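Local coordinates for protein acetamidase (Bacillus halodurans, PDB 2II1) that binds calcium ions and probably hydrolyses carbon-nitrogen bonds, other than peptide bonds, in linear amides, at residues 39-44 against 54-59; 224-229 against 247-252. All coordinates share one frame; numbering follows the deposited sequence.

Contact 1 (39-44 against 54-59)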
loop_
_atom_site.group_PDB
_atom_site.type_symbol
_atom_site.label_atom_id
_atom_site.label_comp_id
_atom_site.label_asym_id
_atom_site.label_seq_id
_atom_site.Cartn_x
_atom_site.Cartn_y
_atom_site.Cartn_z
ATOM N N SER A 39 -20.025 -11.402 16.667
ATOM C CA SER A 39 -21.349 -12.056 16.743
ATOM C C SER A 39 -22.358 -11.163 17.470
ATOM O O SER A 39 -23.201 -11.640 18.232
ATOM C CB SER A 39 -21.267 -13.436 17.431
ATOM O OG SER A 39 -20.938 -14.490 16.537
ATOM N N ASP A 40 -22.252 -9.859 17.240
ATOM C CA ASP A 40 -23.202 -8.860 17.753
ATOM C C ASP A 40 -23.204 -8.741 19.314
ATOM O O ASP A 40 -24.185 -8.272 19.941
ATOM C CB ASP A 40 -24.608 -9.136 17.161
ATOM C CG ASP A 40 -24.616 -9.200 15.614
ATOM O OD1 ASP A 40 -23.804 -8.527 14.937
ATOM O OD2 ASP A 40 -25.465 -9.928 15.057
ATOM N N GLN A 41 -22.084 -9.145 19.929
ATOM C CA GLN A 41 -21.964 -9.196 21.386
ATOM C C GLN A 41 -21.767 -7.837 22.041
ATOM O O GLN A 41 -22.162 -7.644 23.193
ATOM C CB GLN A 41 -20.816 -10.108 21.796
ATOM C CG GLN A 41 -21.111 -11.565 21.524
ATOM C CD GLN A 41 -20.011 -12.458 22.001
ATOM O OE1 GLN A 41 -19.921 -12.730 23.187
ATOM N NE2 GLN A 41 -19.153 -12.901 21.088
ATOM N N ILE A 42 -21.136 -6.907 21.325
ATOM C CA ILE A 42 -20.909 -5.570 21.840
ATOM C C ILE A 42 -22.009 -4.630 21.337
ATOM O O ILE A 42 -22.099 -4.341 20.145
ATOM C CB ILE A 42 -19.508 -5.050 21.448
ATOM C CG1 ILE A 42 -18.453 -6.145 21.705
ATOM C CG2 ILE A 42 -19.176 -3.779 22.227
ATOM C CD1 ILE A 42 -17.017 -5.680 21.699
ATOM N N THR A 43 -22.852 -4.175 22.264
ATOM C CA THR A 43 -23.965 -3.262 21.967
ATOM C C THR A 43 -23.890 -1.922 22.724
ATOM O O THR A 43 -24.747 -1.053 22.547
ATOM C CB THR A 43 -25.268 -3.926 22.400
ATOM O OG1 THR A 43 -25.186 -4.186 23.802
ATOM C CG2 THR A 43 -25.490 -5.253 21.648
ATOM N N ASN A 44 -22.865 -1.765 23.554
ATOM C CA ASN A 44 -22.753 -0.665 24.510
ATOM C C ASN A 44 -21.277 -0.283 24.725
ATOM O O ASN A 44 -20.418 -1.155 24.766
ATOM C CB ASN A 44 -23.464 -1.070 25.813
ATOM C CG ASN A 44 -22.699 -0.693 27.065
ATOM O OD1 ASN A 44 -22.024 -1.533 27.658
ATOM N ND2 ASN A 44 -22.820 0.568 27.494
ATOM N N PHE A 54 -15.066 -15.268 23.273
ATOM C CA PHE A 54 -14.115 -15.298 22.162
ATOM C C PHE A 54 -14.186 -16.523 21.240
ATOM O O PHE A 54 -13.675 -16.479 20.124
ATOM C CB PHE A 54 -12.694 -15.062 22.661
ATOM C CG PHE A 54 -12.268 -13.635 22.530
ATOM C CD1 PHE A 54 -11.751 -13.167 21.322
ATOM C CD2 PHE A 54 -12.428 -12.748 23.589
ATOM C CE1 PHE A 54 -11.365 -11.842 21.180
ATOM C CE2 PHE A 54 -12.047 -11.422 23.464
ATOM C CZ PHE A 54 -11.514 -10.964 22.256
ATOM N N ASN A 55 -14.828 -17.592 21.692
ATOM C CA ASN A 55 -15.165 -18.703 20.804
ATOM C C ASN A 55 -16.329 -18.374 19.857
ATOM O O ASN A 55 -16.847 -19.265 19.174
ATOM C CB ASN A 55 -15.509 -19.945 21.621
ATOM C CG ASN A 55 -14.276 -20.685 22.098
ATOM O OD1 ASN A 55 -13.370 -20.982 21.309
ATOM N ND2 ASN A 55 -14.239 -20.997 23.386
ATOM N N ARG A 56 -16.735 -17.100 19.827
ATOM C CA ARG A 56 -17.819 -16.658 18.956
ATOM C C ARG A 56 -17.466 -15.432 18.120
ATOM O O ARG A 56 -18.334 -14.797 17.545
ATOM C CB ARG A 56 -19.062 -16.391 19.788
ATOM C CG ARG A 56 -19.706 -17.645 20.328
ATOM C CD ARG A 56 -20.823 -17.258 21.269
ATOM N NE ARG A 56 -21.885 -16.554 20.554
ATOM C CZ ARG A 56 -22.707 -15.664 21.093
ATOM N NH1 ARG A 56 -22.607 -15.329 22.376
ATOM N NH2 ARG A 56 -23.636 -15.102 20.325
ATOM N N VAL A 57 -16.182 -15.122 18.047
ATOM C CA VAL A 57 -15.684 -14.049 17.206
ATOM C C VAL A 57 -15.435 -14.611 15.799
ATOM O O VAL A 57 -15.147 -15.794 15.630
ATOM C CB VAL A 57 -14.390 -13.435 17.818
ATOM C CG1 VAL A 57 -13.734 -12.453 16.853
ATOM C CG2 VAL A 57 -14.713 -12.763 19.175
ATOM N N ASN A 58 -15.564 -13.753 14.796
ATOM C CA ASN A 58 -15.361 -14.114 13.404
ATOM C C ASN A 58 -16.360 -15.183 12.923
ATOM O O ASN A 58 -15.961 -16.263 12.449
ATOM C CB ASN A 58 -13.891 -14.518 13.163
ATOM C CG ASN A 58 -12.992 -13.324 12.898
ATOM O OD1 ASN A 58 -13.331 -12.446 12.096
ATOM N ND2 ASN A 58 -11.844 -13.282 13.566
ATOM N N PRO A 59 -17.669 -14.889 13.050
ATOM C CA PRO A 59 -18.664 -15.745 12.438
ATOM C C PRO A 59 -18.760 -15.514 10.933
ATOM O O PRO A 59 -18.720 -14.366 10.471
ATOM C CB PRO A 59 -19.951 -15.321 13.140
ATOM C CG PRO A 59 -19.724 -13.878 13.460
ATOM C CD PRO A 59 -18.288 -13.788 13.812
#
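Ser39 turns OG beside its own backbone N (chi1 -86°), which aims the hydroxyl at the carbonyl of Arg56, while a bend at chi3 of Arg56 folds its guanidinium back beside Gln41. Ser39 OG donates to Arg56 O over 2.8 Å, in the carbonyl plane at a C=O...donor angle of 152°. Ser39 OG also lies 3.4 Å from Pro59 CG, touching the proline ring from a second direction. Gln41, extended beyond CG, lays its amide over one face of the Arg56 guanidinium; the planes are 23° apart, and NE2 sits off-centre toward the rim. Gln41 NE2 also lies 3.7 Å from Arg56 CB. Gln41 NE2 bonds to Phe38 O and Gln41 OE1 to Asp53 N, so the amide is held at both ends, with the guanidinium stacked on it. With an alanine at Ser39, Arg56 O would probably lose this donor and a small gap would open beside Pro59. The arrangement is a side-chain-to-main-chain bond that closes the long connection between strands 28-34 and 60-67, ending at Pro59, whose side chain lies about 9 Å from a bound calcium.

Contact 2 (224-229 against 247-252)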
loop_
_atom_site.group_PDB
_atom_site.type_symbol
_atom_site.label_atom_id
_atom_site.label_comp_id
_atom_site.label_asym_id
_atom_site.label_seq_id
_atom_site.Cartn_x
_atom_site.Cartn_y
_atom_site.Cartn_z
ATOM N N THR A 224 -11.680 -1.076 -12.702
ATOM C CA THR A 224 -10.502 -0.503 -13.371
ATOM C C THR A 224 -9.208 -1.305 -13.241
ATOM O O THR A 224 -8.281 -1.108 -14.037
ATOM C CB THR A 224 -10.212 0.905 -12.818
ATOM O OG1 THR A 224 -10.220 0.859 -11.392
ATOM C CG2 THR A 224 -11.266 1.885 -13.289
ATOM N N HIS A 225 -9.141 -2.176 -12.246
ATOM C CA HIS A 225 -7.913 -2.919 -11.916
ATOM C C HIS A 225 -8.165 -4.384 -11.665
ATOM O O HIS A 225 -9.268 -4.790 -11.337
ATOM C CB HIS A 225 -7.232 -2.335 -10.688
ATOM C CG HIS A 225 -6.613 -1.009 -10.935
ATOM N ND1 HIS A 225 -7.355 0.143 -10.944
ATOM C CD2 HIS A 225 -5.340 -0.644 -11.221
ATOM C CE1 HIS A 225 -6.568 1.169 -11.210
ATOM N NE2 HIS A 225 -5.343 0.716 -11.387
ATOM N N PHE A 226 -7.105 -5.158 -11.829
ATOM C CA PHE A 226 -7.072 -6.551 -11.446
ATOM C C PHE A 226 -5.996 -6.658 -10.359
ATOM O O PHE A 226 -4.978 -5.963 -10.409
ATOM C CB PHE A 226 -6.739 -7.426 -12.665
ATOM C CG PHE A 226 -6.529 -8.857 -12.321
ATOM C CD1 PHE A 226 -7.613 -9.687 -12.095
ATOM C CD2 PHE A 226 -5.253 -9.358 -12.149
ATOM C CE1 PHE A 226 -7.410 -10.983 -11.705
ATOM C CE2 PHE A 226 -5.060 -10.663 -11.782
ATOM C CZ PHE A 226 -6.121 -11.464 -11.562
HETATM N N MSE A 227 -6.248 -7.471 -9.343
HETATM C CA MSE A 227 -5.280 -7.620 -8.254
HETATM C C MSE A 227 -5.110 -9.025 -7.805
HETATM O O MSE A 227 -6.087 -9.737 -7.620
HETATM C CB MSE A 227 -5.738 -6.844 -7.029
HETATM C CG MSE A 227 -6.295 -5.510 -7.366
HETATM SE SE MSE A 227 -6.698 -4.564 -5.730
HETATM C CE MSE A 227 -7.809 -3.194 -6.603
ATOM N N THR A 228 -3.852 -9.381 -7.568
ATOM C CA THR A 228 -3.482 -10.627 -6.927
ATOM C C THR A 228 -3.279 -10.410 -5.414
ATOM O O THR A 228 -2.671 -9.444 -4.982
ATOM C CB THR A 228 -2.242 -11.288 -7.602
ATOM O OG1 THR A 228 -1.139 -10.371 -7.663
ATOM C CG2 THR A 228 -2.617 -11.749 -9.040
ATOM N N ILE A 229 -3.835 -11.320 -4.635
ATOM C CA ILE A 229 -3.777 -11.300 -3.172
ATOM C C ILE A 229 -2.921 -12.463 -2.595
ATOM O O ILE A 229 -3.039 -13.641 -3.006
ATOM C CB ILE A 229 -5.206 -11.376 -2.595
ATOM C CG1 ILE A 229 -6.050 -10.220 -3.119
ATOM C CG2 ILE A 229 -5.168 -11.287 -1.085
ATOM C CD1 ILE A 229 -7.517 -10.381 -2.889
ATOM N N ALA A 247 3.294 -11.381 -11.515
ATOM C CA ALA A 247 4.371 -11.487 -12.518
ATOM C C ALA A 247 4.383 -12.859 -13.253
ATOM O O ALA A 247 4.624 -12.938 -14.459
ATOM C CB ALA A 247 5.738 -11.191 -11.839
ATOM N N THR A 248 4.160 -13.940 -12.509
ATOM C CA THR A 248 4.165 -15.275 -13.104
ATOM C C THR A 248 2.885 -15.479 -13.910
ATOM O O THR A 248 2.923 -16.125 -14.940
ATOM C CB THR A 248 4.360 -16.420 -12.070
ATOM O OG1 THR A 248 3.291 -16.417 -11.120
ATOM C CG2 THR A 248 5.696 -16.300 -11.331
ATOM N N PHE A 249 1.768 -14.925 -13.452
ATOM C CA PHE A 249 0.519 -14.890 -14.262
ATOM C C PHE A 249 0.697 -14.228 -15.656
ATOM O O PHE A 249 0.399 -14.821 -16.699
ATOM C CB PHE A 249 -0.608 -14.182 -13.483
ATOM C CG PHE A 249 -1.824 -13.878 -14.318
ATOM C CD1 PHE A 249 -2.397 -14.855 -15.119
ATOM C CD2 PHE A 249 -2.395 -12.629 -14.286
ATOM C CE1 PHE A 249 -3.538 -14.556 -15.907
ATOM C CE2 PHE A 249 -3.524 -12.327 -15.060
ATOM C CZ PHE A 249 -4.092 -13.306 -15.870
ATOM N N LEU A 250 1.162 -12.984 -15.644
ATOM C CA LEU A 250 1.461 -12.219 -16.856
ATOM C C LEU A 250 2.465 -12.943 -17.779
ATOM O O LEU A 250 2.287 -12.992 -18.995
ATOM C CB LEU A 250 2.014 -10.830 -16.462
ATOM C CG LEU A 250 1.062 -9.648 -16.275
ATOM C CD1 LEU A 250 1.840 -8.357 -15.956
ATOM C CD2 LEU A 250 0.206 -9.445 -17.504
ATOM N N ALA A 251 3.512 -13.509 -17.195
ATOM C CA ALA A 251 4.523 -14.211 -17.955
ATOM C C ALA A 251 3.911 -15.455 -18.580
ATOM O O ALA A 251 3.986 -15.626 -19.793
ATOM C CB ALA A 251 5.682 -14.564 -17.074
ATOM N N ASN A 252 3.258 -16.281 -17.760
ATOM C CA ASN A 252 2.661 -17.536 -18.213
ATOM C C ASN A 252 1.555 -17.382 -19.244
ATOM O O ASN A 252 1.426 -18.206 -20.144
ATOM C CB ASN A 252 2.091 -18.327 -17.026
ATOM C CG ASN A 252 3.170 -18.955 -16.167
ATOM O OD1 ASN A 252 4.340 -18.991 -16.546
ATOM N ND2 ASN A 252 2.779 -19.452 -15.003
#
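Phe226 and Phe249 make the contact, and it is wholly aromatic. Phe226 CE2 lies 4.0 Å from Phe249 CE2 and 4.2 Å from Phe249 CD2; the two CE2 atoms are the nearest approach. The centroids are 5.8 Å apart and the planes 49° apart, an oblique pair. Both rings reach across because each CG stands anti to its main-chain nitrogen (chi1 173° in Phe226, 169° in Phe249). Phe215 meets both rings, edge-to-face with Phe249, and Phe292 is edge-to-face with Phe226, making an aromatic cluster. The packing is that of a helix against a β-sheet: helix 235-253 lies against strand 225-232, with the two phenylalanines between them. Among the polar interactions, main-chain bonds to Leu287 and Phe285 hold Phe226 and Thr228 to strand 281-288, and Thr228 OG1 bonds to Ala242 O, a second tie between strand and helix. Within the helix, Ala251 N bonds to Ala247 O at 3.0 Å. Ala251 belongs to a calcium site seen in this protein, although no ion is bound there in this chain, and Leu250 O accepts from OG1 of Thr254, another residue of that site.

From the N terminus, the chain runs through strand 28-34 and then into contact 1, where 54-59 returns to 39-44 and closes a short loop with nine residues between, just before strand 60-67. The chain then builds most of its β-structure before contact 2 opens at strand 225-232 and closes on helix 235-253, with 17 residues between. The contacts follow in series, neither nesting nor crossing. Contacts 1 and 2 lie on opposite sides of the chain's centre; the centres of contacts 1 and 2 are 36 Å apart and the nearest atoms of contacts 1 and 2 about 16 Å apart. Contact 1 ties a connection to itself near a bound calcium; contact 2 joins the nine-stranded sheet to the helix that follows.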